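Local coordinates for Rep protein (Adeno-associated virus - 5, PDB 1M55) that probably binds the viral replication origin and nicks DNA there, as the metal-dependent endonuclease domain of a rolling-circle Rep protein, at residues F4-V9 with H91-T96; K76-F81 with Q163-N168; Q110-L115 with D129-T134. All blocks are in the same frame, centred on the assembly; numbering follows the deposited sequence.

Contact 1 of 3, residues F4-V9 with H91-T96; sequences FYEVIV and HTLVET. With ZN (zinc ion), chain C; ZN (zinc ion), chain D.
Glu6 and His91 meet on one face of an antiparallel strand pair, joined there by Leu93 and Ile8. Glu6 starts beside Leu93: its CB lies 3.6 Å from Leu93 CD2, and the same methyl flanks CG. CG stands anti to the backbone N (chi1 -180°) and the chain is extended beyond it; the Glu6 and His91 side chains lie side by side, pointing the same way. OE2 accepts a hydrogen bond from His91 ND1 at 2.9 Å with an N-H...O angle of 168°. The oxygen sits in the ring plane at its edge, whereas the nitrogen comes to OE2 from above the carboxylate plane, 48° out of it. OE2 is also bonded to Tyr149 OH and OE1 to Thr134 OG1, so the carboxylate is held at both oxygens. Ile8 CD1 adds an apolar contact, 3.9 Å from His91 CE1. The far nitrogen of the ring, NE2, binds a zinc ion at 2.0 Å, and metal and carboxylate together help fix the rotation of the imidazole.

On the other face, Val7 and Thr92 are a hydrogen-bonded pair, with Val7 N to Thr92 O at 2.9 Å and a return bond from Thr92 N to Val7 O; their side chains and that of Val94 meet helix 50-71. Where strand 88-95 ends, Thr96 CG2 makes a CH-pi contact over the centre of the Tyr5 ring, 3.6 Å from its centroid. Nearby, Glu95 OE2 binds a second zinc ion at 2.2 Å, together with Gln73 and two waters, and also accepts from Lys76 N.

His89 and Glu82 complete the first zinc site. Two metal-binding histidines separated by a single residue on a central strand are characteristic of HUH endonucleases; Glu6 is a second-shell residue that probably helps orient His91.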
loop_
_atom_site.group_PDB
_atom_site.type_symbol
_atom_site.label_atom_id
_atom_site.label_comp_id
_atom_site.label_asym_id
_atom_site.label_seq_id
_atom_site.Cartn_x
_atom_site.Cartn_y
_atom_site.Cartn_z
ATOM N N PHE A 4 9.100 11.197 0.206
ATOM C CA PHE A 4 7.989 10.397 0.719
ATOM C C PHE A 4 8.332 9.641 1.993
ATOM O O PHE A 4 9.497 9.343 2.260
ATOM C CB PHE A 4 7.592 9.320 -0.307
ATOM C CG PHE A 4 7.203 9.853 -1.653
ATOM C CD1 PHE A 4 8.174 10.231 -2.574
ATOM C CD2 PHE A 4 5.866 9.977 -2.002
ATOM C CE1 PHE A 4 7.815 10.732 -3.824
ATOM C CE2 PHE A 4 5.496 10.473 -3.246
ATOM C CZ PHE A 4 6.470 10.852 -4.158
ATOM N N TYR A 5 7.297 9.323 2.762
ATOM C CA TYR A 5 7.428 8.504 3.963
ATOM C C TYR A 5 6.914 7.159 3.461
ATOM O O TYR A 5 6.195 7.114 2.455
ATOM C CB TYR A 5 6.480 8.966 5.077
ATOM C CG TYR A 5 6.878 10.234 5.790
ATOM C CD1 TYR A 5 6.005 11.316 5.857
ATOM C CD2 TYR A 5 8.113 10.339 6.432
ATOM C CE1 TYR A 5 6.346 12.473 6.552
ATOM C CE2 TYR A 5 8.466 11.489 7.125
ATOM C CZ TYR A 5 7.579 12.552 7.184
ATOM O OH TYR A 5 7.932 13.692 7.870
ATOM N N GLU A 6 7.310 6.069 4.114
ATOM C CA GLU A 6 6.818 4.753 3.731
ATOM C C GLU A 6 6.204 4.067 4.928
ATOM O O GLU A 6 6.818 3.975 5.992
ATOM C CB GLU A 6 7.908 3.836 3.166
ATOM C CG GLU A 6 7.335 2.457 2.774
ATOM C CD GLU A 6 8.382 1.449 2.336
ATOM O OE1 GLU A 6 9.294 1.145 3.133
ATOM O OE2 GLU A 6 8.272 0.935 1.204
ATOM N N VAL A 7 4.968 3.620 4.758
ATOM C CA VAL A 7 4.276 2.894 5.803
ATOM C C VAL A 7 3.887 1.562 5.182
ATOM O O VAL A 7 3.291 1.524 4.099
ATOM C CB VAL A 7 3.008 3.635 6.283
ATOM C CG1 VAL A 7 2.319 2.831 7.376
ATOM C CG2 VAL A 7 3.371 5.027 6.792
ATOM N N ILE A 8 4.309 0.468 5.804
ATOM C CA ILE A 8 3.956 -0.843 5.287
ATOM C C ILE A 8 2.789 -1.373 6.108
ATOM O O ILE A 8 2.837 -1.379 7.344
ATOM C CB ILE A 8 5.148 -1.828 5.318
ATOM C CG1 ILE A 8 6.229 -1.359 4.338
ATOM C CG2 ILE A 8 4.681 -3.238 4.938
ATOM C CD1 ILE A 8 7.482 -2.218 4.335
ATOM N N VAL A 9 1.710 -1.715 5.415
ATOM C CA VAL A 9 0.526 -2.241 6.068
ATOM C C VAL A 9 0.316 -3.704 5.693
ATOM O O VAL A 9 0.170 -4.038 4.515
ATOM C CB VAL A 9 -0.748 -1.440 5.684
ATOM C CG1 VAL A 9 -1.967 -2.007 6.414
ATOM C CG2 VAL A 9 -0.574 0.032 6.021
ATOM N N HIS A 91 3.017 -1.335 0.354
ATOM C CA HIS A 91 4.115 -0.389 0.517
ATOM C C HIS A 91 3.379 0.909 0.222
ATOM O O HIS A 91 2.956 1.146 -0.915
ATOM C CB HIS A 91 5.216 -0.599 -0.522
ATOM C CG HIS A 91 6.091 -1.774 -0.234
ATOM N ND1 HIS A 91 7.300 -1.691 0.421
ATOM C CD2 HIS A 91 5.906 -3.089 -0.506
ATOM C CE1 HIS A 91 7.802 -2.928 0.525
ATOM N NE2 HIS A 91 6.992 -3.808 -0.024
ATOM N N THR A 92 3.156 1.701 1.260
ATOM C CA THR A 92 2.421 2.947 1.124
ATOM C C THR A 92 3.347 4.160 1.160
ATOM O O THR A 92 3.808 4.565 2.232
ATOM C CB THR A 92 1.356 3.046 2.241
ATOM O OG1 THR A 92 0.711 1.770 2.386
ATOM C CG2 THR A 92 0.309 4.094 1.903
ATOM N N LEU A 93 3.660 4.695 -0.018
ATOM C CA LEU A 93 4.514 5.872 -0.118
ATOM C C LEU A 93 3.624 7.098 -0.251
ATOM O O LEU A 93 2.838 7.205 -1.198
ATOM C CB LEU A 93 5.430 5.791 -1.342
ATOM C CG LEU A 93 6.527 4.731 -1.392
ATOM C CD1 LEU A 93 7.257 4.840 -2.727
ATOM C CD2 LEU A 93 7.490 4.928 -0.241
ATOM N N VAL A 94 3.732 8.012 0.703
ATOM C CA VAL A 94 2.938 9.234 0.668
ATOM C C VAL A 94 3.906 10.394 0.866
ATOM O O VAL A 94 4.820 10.312 1.691
ATOM C CB VAL A 94 1.854 9.242 1.758
ATOM C CG1 VAL A 94 0.907 10.402 1.523
ATOM C CG2 VAL A 94 1.075 7.931 1.737
ATOM N N GLU A 95 3.731 11.465 0.098
ATOM C CA GLU A 95 4.645 12.596 0.207
ATOM C C GLU A 95 4.664 13.197 1.606
ATOM O O GLU A 95 3.658 13.187 2.314
ATOM C CB GLU A 95 4.351 13.656 -0.850
ATOM C CG GLU A 95 3.138 14.501 -0.585
ATOM C CD GLU A 95 2.938 15.545 -1.657
ATOM O OE1 GLU A 95 3.925 16.203 -2.050
ATOM O OE2 GLU A 95 1.790 15.701 -2.114
ATOM N N THR A 96 5.822 13.724 1.988
ATOM C CA THR A 96 6.036 14.304 3.310
ATOM C C THR A 96 5.369 15.655 3.575
ATOM O O THR A 96 5.156 16.028 4.731
ATOM C CB THR A 96 7.542 14.465 3.578
ATOM O OG1 THR A 96 8.116 15.321 2.578
ATOM C CG2 THR A 96 8.239 13.119 3.524
HETATM ZN ZN ZN C . 7.002 -5.807 -0.113
HETATM ZN ZN ZN D . 1.298 17.630 -2.953
HETATM O O HOH W 1 2.691 18.972 -1.563
HETATM O O HOH W 2 -0.369 16.641 -4.331
#

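Contact 2 of 3, residues K76-F81 with Q163-N168; sequences KFFVQF and QWAWTN
Phe81 O takes two backbone donors from the neighbouring strand, Gln163 N at 2.9 Å and Trp164 N at 3.3 Å, both reaching it from the same face of its carbonyl plane. Two residues thus stand opposite one, a classic beta bulge. Gln163 CB is carried against the Phe81 ring, 3.5 Å from CD1, with the amide plane of Gln163 nearly perpendicular to that ring and its NE2 bonded to Pro160 O, its OE1 to Glu49 N.

Beyond the bulge the antiparallel pairing is regular, and Val79 and Trp166 exchange backbone bonds in both directions. The benzo side of the Trp166 indole spans two residues of the other strand: CE3 lies 3.9 Å from Val79 CG1, and CZ3 approaches Phe81 CB.

At the opposite end side chains supplement a weak backbone bond from Asn168 N to Phe77 O. Thr167 OG1 donates to Phe77 O at 2.7 Å, in the carbonyl plane; it lies anti to the backbone N (chi1 -174°), and also bonds Leu169 N. Asn168 OD1 accepts from Phe77 N at 2.8 Å, as a strand carbonyl would. The two side chains cross at about a right angle, ring and amide planes 34° apart, with Asn168 ND2 3.4 Å from Phe77 CE2 and bonded to Ser75 O. Lys76 NZ donates to Asn168 O at 3.0 Å.

Strand 162-167 thereby extends the central sheet past strand 77-83, whose other side pairs with strand 88-95. Phe77, Phe81, Trp164 and Trp166 pack on helix 50-71, where Arg60 makes a cation-pi contact with Trp166, while Phe78 faces Ile150 and Leu154 of helix 149-154.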
loop_
_atom_site.group_PDB
_atom_site.type_symbol
_atom_site.label_atom_id
_atom_site.label_comp_id
_atom_site.label_asym_id
_atom_site.label_seq_id
_atom_site.Cartn_x
_atom_site.Cartn_y
_atom_site.Cartn_z
ATOM N N LYS A 76 0.346 13.329 -2.829
ATOM C CA LYS A 76 0.821 12.443 -3.883
ATOM C C LYS A 76 1.189 11.127 -3.208
ATOM O O LYS A 76 1.657 11.120 -2.056
ATOM C CB LYS A 76 2.050 13.033 -4.576
ATOM C CG LYS A 76 1.754 14.244 -5.446
ATOM C CD LYS A 76 0.835 13.877 -6.601
ATOM C CE LYS A 76 0.605 15.059 -7.529
ATOM N NZ LYS A 76 -0.163 14.665 -8.741
ATOM N N PHE A 77 0.989 10.024 -3.922
ATOM C CA PHE A 77 1.277 8.706 -3.378
ATOM C C PHE A 77 1.572 7.686 -4.460
ATOM O O PHE A 77 1.268 7.895 -5.638
ATOM C CB PHE A 77 0.064 8.187 -2.568
ATOM C CG PHE A 77 -1.174 7.922 -3.410
ATOM C CD1 PHE A 77 -1.346 6.704 -4.074
ATOM C CD2 PHE A 77 -2.152 8.902 -3.558
ATOM C CE1 PHE A 77 -2.472 6.470 -4.875
ATOM C CE2 PHE A 77 -3.283 8.678 -4.356
ATOM C CZ PHE A 77 -3.441 7.461 -5.015
ATOM N N PHE A 78 2.202 6.596 -4.036
ATOM C CA PHE A 78 2.466 5.442 -4.877
ATOM C C PHE A 78 2.314 4.299 -3.885
ATOM O O PHE A 78 3.047 4.225 -2.900
ATOM C CB PHE A 78 3.861 5.423 -5.506
ATOM C CG PHE A 78 4.050 4.280 -6.474
ATOM C CD1 PHE A 78 3.743 4.434 -7.824
ATOM C CD2 PHE A 78 4.457 3.022 -6.021
ATOM C CE1 PHE A 78 3.832 3.351 -8.709
ATOM C CE2 PHE A 78 4.549 1.940 -6.896
ATOM C CZ PHE A 78 4.232 2.106 -8.244
ATOM N N VAL A 79 1.301 3.472 -4.102
ATOM C CA VAL A 79 1.006 2.354 -3.220
ATOM C C VAL A 79 1.090 1.058 -4.009
ATOM O O VAL A 79 0.476 0.930 -5.073
ATOM C CB VAL A 79 -0.418 2.497 -2.626
ATOM C CG1 VAL A 79 -0.752 1.319 -1.717
ATOM C CG2 VAL A 79 -0.537 3.808 -1.855
ATOM N N GLN A 80 1.877 0.113 -3.512
ATOM C CA GLN A 80 2.016 -1.169 -4.185
ATOM C C GLN A 80 1.614 -2.320 -3.264
ATOM O O GLN A 80 2.099 -2.426 -2.135
ATOM C CB GLN A 80 3.444 -1.360 -4.704
ATOM C CG GLN A 80 3.642 -2.651 -5.476
ATOM C CD GLN A 80 4.841 -2.591 -6.391
ATOM O OE1 GLN A 80 4.814 -1.914 -7.411
ATOM N NE2 GLN A 80 5.901 -3.299 -6.030
ATOM N N PHE A 81 0.682 -3.141 -3.743
ATOM C CA PHE A 81 0.183 -4.303 -3.011
ATOM C C PHE A 81 1.001 -5.523 -3.443
ATOM O O PHE A 81 1.111 -5.819 -4.641
ATOM C CB PHE A 81 -1.305 -4.511 -3.323
ATOM C CG PHE A 81 -1.946 -5.625 -2.540
ATOM C CD1 PHE A 81 -2.821 -6.510 -3.161
ATOM C CD2 PHE A 81 -1.666 -5.800 -1.187
ATOM C CE1 PHE A 81 -3.405 -7.558 -2.446
ATOM C CE2 PHE A 81 -2.247 -6.845 -0.465
ATOM C CZ PHE A 81 -3.116 -7.723 -1.099
ATOM N N GLN A 163 0.995 -7.669 -6.835
ATOM C CA GLN A 163 -0.428 -7.975 -6.894
ATOM C C GLN A 163 -1.216 -6.843 -7.550
ATOM O O GLN A 163 -2.103 -7.094 -8.368
ATOM C CB GLN A 163 -0.966 -8.255 -5.492
ATOM C CG GLN A 163 -0.495 -9.573 -4.888
ATOM C CD GLN A 163 -1.248 -10.767 -5.441
ATOM O OE1 GLN A 163 -2.479 -10.761 -5.503
ATOM N NE2 GLN A 163 -0.520 -11.802 -5.831
ATOM N N TRP A 164 -0.866 -5.600 -7.224
ATOM C CA TRP A 164 -1.553 -4.431 -7.776
ATOM C C TRP A 164 -0.802 -3.181 -7.330
ATOM O O TRP A 164 0.057 -3.250 -6.455
ATOM C CB TRP A 164 -2.986 -4.375 -7.230
ATOM C CG TRP A 164 -3.990 -3.697 -8.122
ATOM C CD1 TRP A 164 -4.360 -2.386 -8.093
ATOM C CD2 TRP A 164 -4.800 -4.322 -9.124
ATOM N NE1 TRP A 164 -5.361 -2.156 -9.008
ATOM C CE2 TRP A 164 -5.650 -3.327 -9.655
ATOM C CE3 TRP A 164 -4.896 -5.628 -9.620
ATOM C CZ2 TRP A 164 -6.585 -3.597 -10.659
ATOM C CZ3 TRP A 164 -5.827 -5.896 -10.622
ATOM C CH2 TRP A 164 -6.659 -4.883 -11.128
ATOM N N ALA A 165 -1.126 -2.040 -7.930
ATOM C CA ALA A 165 -0.496 -0.783 -7.547
ATOM C C ALA A 165 -1.392 0.373 -7.964
ATOM O O ALA A 165 -2.186 0.244 -8.898
ATOM C CB ALA A 165 0.895 -0.647 -8.176
ATOM N N TRP A 166 -1.272 1.486 -7.248
ATOM C CA TRP A 166 -2.063 2.687 -7.505
ATOM C C TRP A 166 -1.159 3.897 -7.309
ATOM O O TRP A 166 -0.244 3.873 -6.483
ATOM C CB TRP A 166 -3.205 2.821 -6.488
ATOM C CG TRP A 166 -4.139 1.654 -6.346
ATOM C CD1 TRP A 166 -5.387 1.533 -6.893
ATOM C CD2 TRP A 166 -3.962 0.510 -5.497
ATOM N NE1 TRP A 166 -6.003 0.397 -6.422
ATOM C CE2 TRP A 166 -5.152 -0.251 -5.565
ATOM C CE3 TRP A 166 -2.915 0.059 -4.678
ATOM C CZ2 TRP A 166 -5.328 -1.437 -4.843
ATOM C CZ3 TRP A 166 -3.090 -1.119 -3.959
ATOM C CH2 TRP A 166 -4.289 -1.854 -4.047
ATOM N N THR A 167 -1.447 4.980 -8.022
ATOM C CA THR A 167 -0.661 6.197 -7.879
ATOM C C THR A 167 -1.354 7.376 -8.538
ATOM O O THR A 167 -2.180 7.198 -9.442
ATOM C CB THR A 167 0.741 6.055 -8.522
ATOM O OG1 THR A 167 1.522 7.221 -8.238
ATOM C CG2 THR A 167 0.633 5.888 -10.031
ATOM N N ASN A 168 -1.071 8.569 -8.025
ATOM C CA ASN A 168 -1.603 9.788 -8.617
ATOM C C ASN A 168 -0.424 10.599 -9.165
ATOM O O ASN A 168 -0.544 11.795 -9.430
ATOM C CB ASN A 168 -2.479 10.596 -7.643
ATOM C CG ASN A 168 -1.747 11.025 -6.391
ATOM O OD1 ASN A 168 -0.588 10.674 -6.174
ATOM N ND2 ASN A 168 -2.435 11.776 -5.541
#

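Contact 3 of 3, residues Q110-L115 with D129-T134; sequences QIRAQL and DWVAIT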
loop_
_atom_site.group_PDB
_atom_site.type_symbol
_atom_site.label_atom_id
_atom_site.label_comp_id
_atom_site.label_asym_id
_atom_site.label_seq_id
_atom_site.Cartn_x
_atom_site.Cartn_y
_atom_site.Cartn_z
ATOM N N GLN A 110 -3.398 7.126 14.557
ATOM C CA GLN A 110 -4.791 7.517 14.356
ATOM C C GLN A 110 -5.349 6.854 13.095
ATOM O O GLN A 110 -6.510 6.438 13.066
ATOM C CB GLN A 110 -4.921 9.038 14.259
ATOM C CG GLN A 110 -4.729 9.753 15.588
ATOM C CD GLN A 110 -4.846 11.263 15.466
ATOM O OE1 GLN A 110 -5.802 11.783 14.882
ATOM N NE2 GLN A 110 -3.875 11.978 16.023
ATOM N N ILE A 111 -4.527 6.767 12.052
ATOM C CA ILE A 111 -4.955 6.131 10.812
ATOM C C ILE A 111 -5.238 4.654 11.082
ATOM O O ILE A 111 -6.247 4.120 10.625
ATOM C CB ILE A 111 -3.904 6.278 9.692
ATOM C CG1 ILE A 111 -3.716 7.761 9.349
ATOM C CG2 ILE A 111 -4.352 5.504 8.458
ATOM C CD1 ILE A 111 -2.674 8.036 8.287
ATOM N N ARG A 112 -4.368 4.003 11.853
ATOM C CA ARG A 112 -4.563 2.597 12.194
ATOM C C ARG A 112 -5.904 2.409 12.908
ATOM O O ARG A 112 -6.662 1.489 12.589
ATOM C CB ARG A 112 -3.421 2.089 13.078
ATOM C CG ARG A 112 -3.587 0.639 13.525
ATOM C CD ARG A 112 -2.346 0.109 14.218
ATOM N NE ARG A 112 -1.999 0.885 15.402
ATOM C CZ ARG A 112 -0.815 1.461 15.599
ATOM N NH1 ARG A 112 0.148 1.348 14.688
ATOM N NH2 ARG A 112 -0.597 2.166 16.700
ATOM N N ALA A 113 -6.198 3.292 13.860
ATOM C CA ALA A 113 -7.458 3.226 14.597
ATOM C C ALA A 113 -8.650 3.370 13.642
ATOM O O ALA A 113 -9.665 2.680 13.787
ATOM C CB ALA A 113 -7.495 4.308 15.668
ATOM N N GLN A 114 -8.522 4.261 12.662
ATOM C CA GLN A 114 -9.583 4.472 11.678
ATOM C C GLN A 114 -9.769 3.214 10.823
ATOM O O GLN A 114 -10.899 2.828 10.509
ATOM C CB GLN A 114 -9.260 5.685 10.801
ATOM C CG GLN A 114 -10.222 5.916 9.638
ATOM C CD GLN A 114 -11.602 6.405 10.065
ATOM O OE1 GLN A 114 -11.963 6.371 11.242
ATOM N NE2 GLN A 114 -12.382 6.861 9.098
ATOM N N LEU A 115 -8.666 2.567 10.455
ATOM C CA LEU A 115 -8.740 1.341 9.662
ATOM C C LEU A 115 -9.487 0.256 10.438
ATOM O O LEU A 115 -10.327 -0.454 9.882
ATOM C CB LEU A 115 -7.335 0.839 9.310
ATOM C CG LEU A 115 -6.549 1.676 8.297
ATOM C CD1 LEU A 115 -5.125 1.163 8.176
ATOM C CD2 LEU A 115 -7.249 1.633 6.953
ATOM N N ASP A 129 2.843 -5.747 14.355
ATOM C CA ASP A 129 3.246 -4.532 13.647
ATOM C C ASP A 129 2.596 -4.447 12.275
ATOM O O ASP A 129 3.277 -4.210 11.278
ATOM C CB ASP A 129 4.776 -4.487 13.489
ATOM C CG ASP A 129 5.510 -4.556 14.821
ATOM O OD1 ASP A 129 5.084 -3.884 15.787
ATOM O OD2 ASP A 129 6.523 -5.284 14.896
ATOM N N TRP A 130 1.277 -4.607 12.226
ATOM C CA TRP A 130 0.586 -4.575 10.946
ATOM C C TRP A 130 0.555 -3.214 10.243
ATOM O O TRP A 130 0.258 -3.144 9.057
ATOM C CB TRP A 130 -0.793 -5.242 11.035
ATOM C CG TRP A 130 -1.844 -4.464 11.737
ATOM C CD1 TRP A 130 -2.007 -4.323 13.087
ATOM C CD2 TRP A 130 -2.907 -3.729 11.121
ATOM N NE1 TRP A 130 -3.108 -3.542 13.346
ATOM C CE2 TRP A 130 -3.680 -3.164 12.160
ATOM C CE3 TRP A 130 -3.285 -3.496 9.791
ATOM C CZ2 TRP A 130 -4.809 -2.377 11.910
ATOM C CZ3 TRP A 130 -4.411 -2.714 9.543
ATOM C CH2 TRP A 130 -5.158 -2.165 10.600
ATOM N N VAL A 131 0.811 -2.135 10.979
ATOM C CA VAL A 131 0.896 -0.797 10.384
ATOM C C VAL A 131 2.232 -0.278 10.900
ATOM O O VAL A 131 2.348 0.099 12.070
ATOM C CB VAL A 131 -0.243 0.145 10.825
ATOM C CG1 VAL A 131 -0.039 1.533 10.215
ATOM C CG2 VAL A 131 -1.583 -0.406 10.377
ATOM N N ALA A 132 3.251 -0.306 10.046
ATOM C CA ALA A 132 4.591 0.102 10.452
ATOM C C ALA A 132 5.248 1.171 9.590
ATOM O O ALA A 132 5.315 1.044 8.365
ATOM C CB ALA A 132 5.495 -1.133 10.514
ATOM N N ILE A 133 5.753 2.217 10.237
ATOM C CA ILE A 133 6.454 3.291 9.536
ATOM C C ILE A 133 7.894 2.810 9.321
ATOM O O ILE A 133 8.545 2.336 10.260
ATOM C CB ILE A 133 6.519 4.581 10.383
ATOM C CG1 ILE A 133 5.113 5.070 10.728
ATOM C CG2 ILE A 133 7.289 5.663 9.631
ATOM C CD1 ILE A 133 5.099 6.166 11.775
ATOM N N THR A 134 8.388 2.904 8.095
ATOM C CA THR A 134 9.753 2.485 7.821
ATOM C C THR A 134 10.720 3.481 8.462
ATOM O O THR A 134 10.565 4.702 8.320
ATOM C CB THR A 134 10.013 2.371 6.310
ATOM O OG1 THR A 134 9.084 1.438 5.746
ATOM C CG2 THR A 134 11.431 1.880 6.039
HETATM O O HOH W 3 2.834 2.569 13.505
#
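Arg112 lays its aliphatic chain across Trp130 and Val131, so that helix 101-118 packs on the short strand 131-133 in the helix-on-sheet layering of this alpha+beta nuclease domain. Arg112, Trp130 and Val131 carry most of the buried surface.

The methylenes of Arg112 do the touching. CG is 3.6 Å from Trp130 CZ2, and CD is 3.8 Å from NE1 of the same indole. Val131 CG2 comes equally close to both methylenes, 3.9 Å from Arg112 CG. CG stands anti to the backbone N (chi1 178°), where it touches both the indole and the valine; the chain bends further out, at chi3. The guanidinium plane is turned 60° from the indole plane, so the two groups are not stacked, and the contact with the ring is through the carbon chain.

Trp130 is met from more than one direction. Val131 CG2 lies over one face of its own neighbour's indole, offset toward the rim, while Leu115 CB comes to the ring edge, 3.9 Å from CH2. Leu115 CD1 reaches the same end of the indole. Outside the two segments, Trp130 also touches Val9, Pro12, Pro125 and Val116, and Val131 touches Val7 and Val108; the pair therefore lies between strand 3-10 and helix 101-118.

The polar tip of Arg112 is joined to the strand indirectly. Arg112 NH1 is 3.6 Å from Val131 O without a direct bond, and a water lying, like that oxygen, in the guanidinium plane spans the gap: it accepts from NH1 at 3.2 Å and donates to Val131 O at 2.9 Å.

In the fold
From the N terminus, strand 3-10 pairs with the much later strand 88-95, and contact 1 closes that loop. Within the loop, strand 77-83 has already begun contact 2, which is completed only when strand 162-167 arrives, so the two contacts cross along the chain. Contact 3 follows contact 1 in series and is nested within the loop closed by contact 2. All three reach one antiparallel sheet: 91-96 lies beside 76-81, joined through His91 N and Gln80 O, and 4-9 lies beside 129-134, joined through Ile8 N and Ala132 O. Contacts 2 and 3 do not touch, their centres about 17 Å apart, with contact 1 linking them.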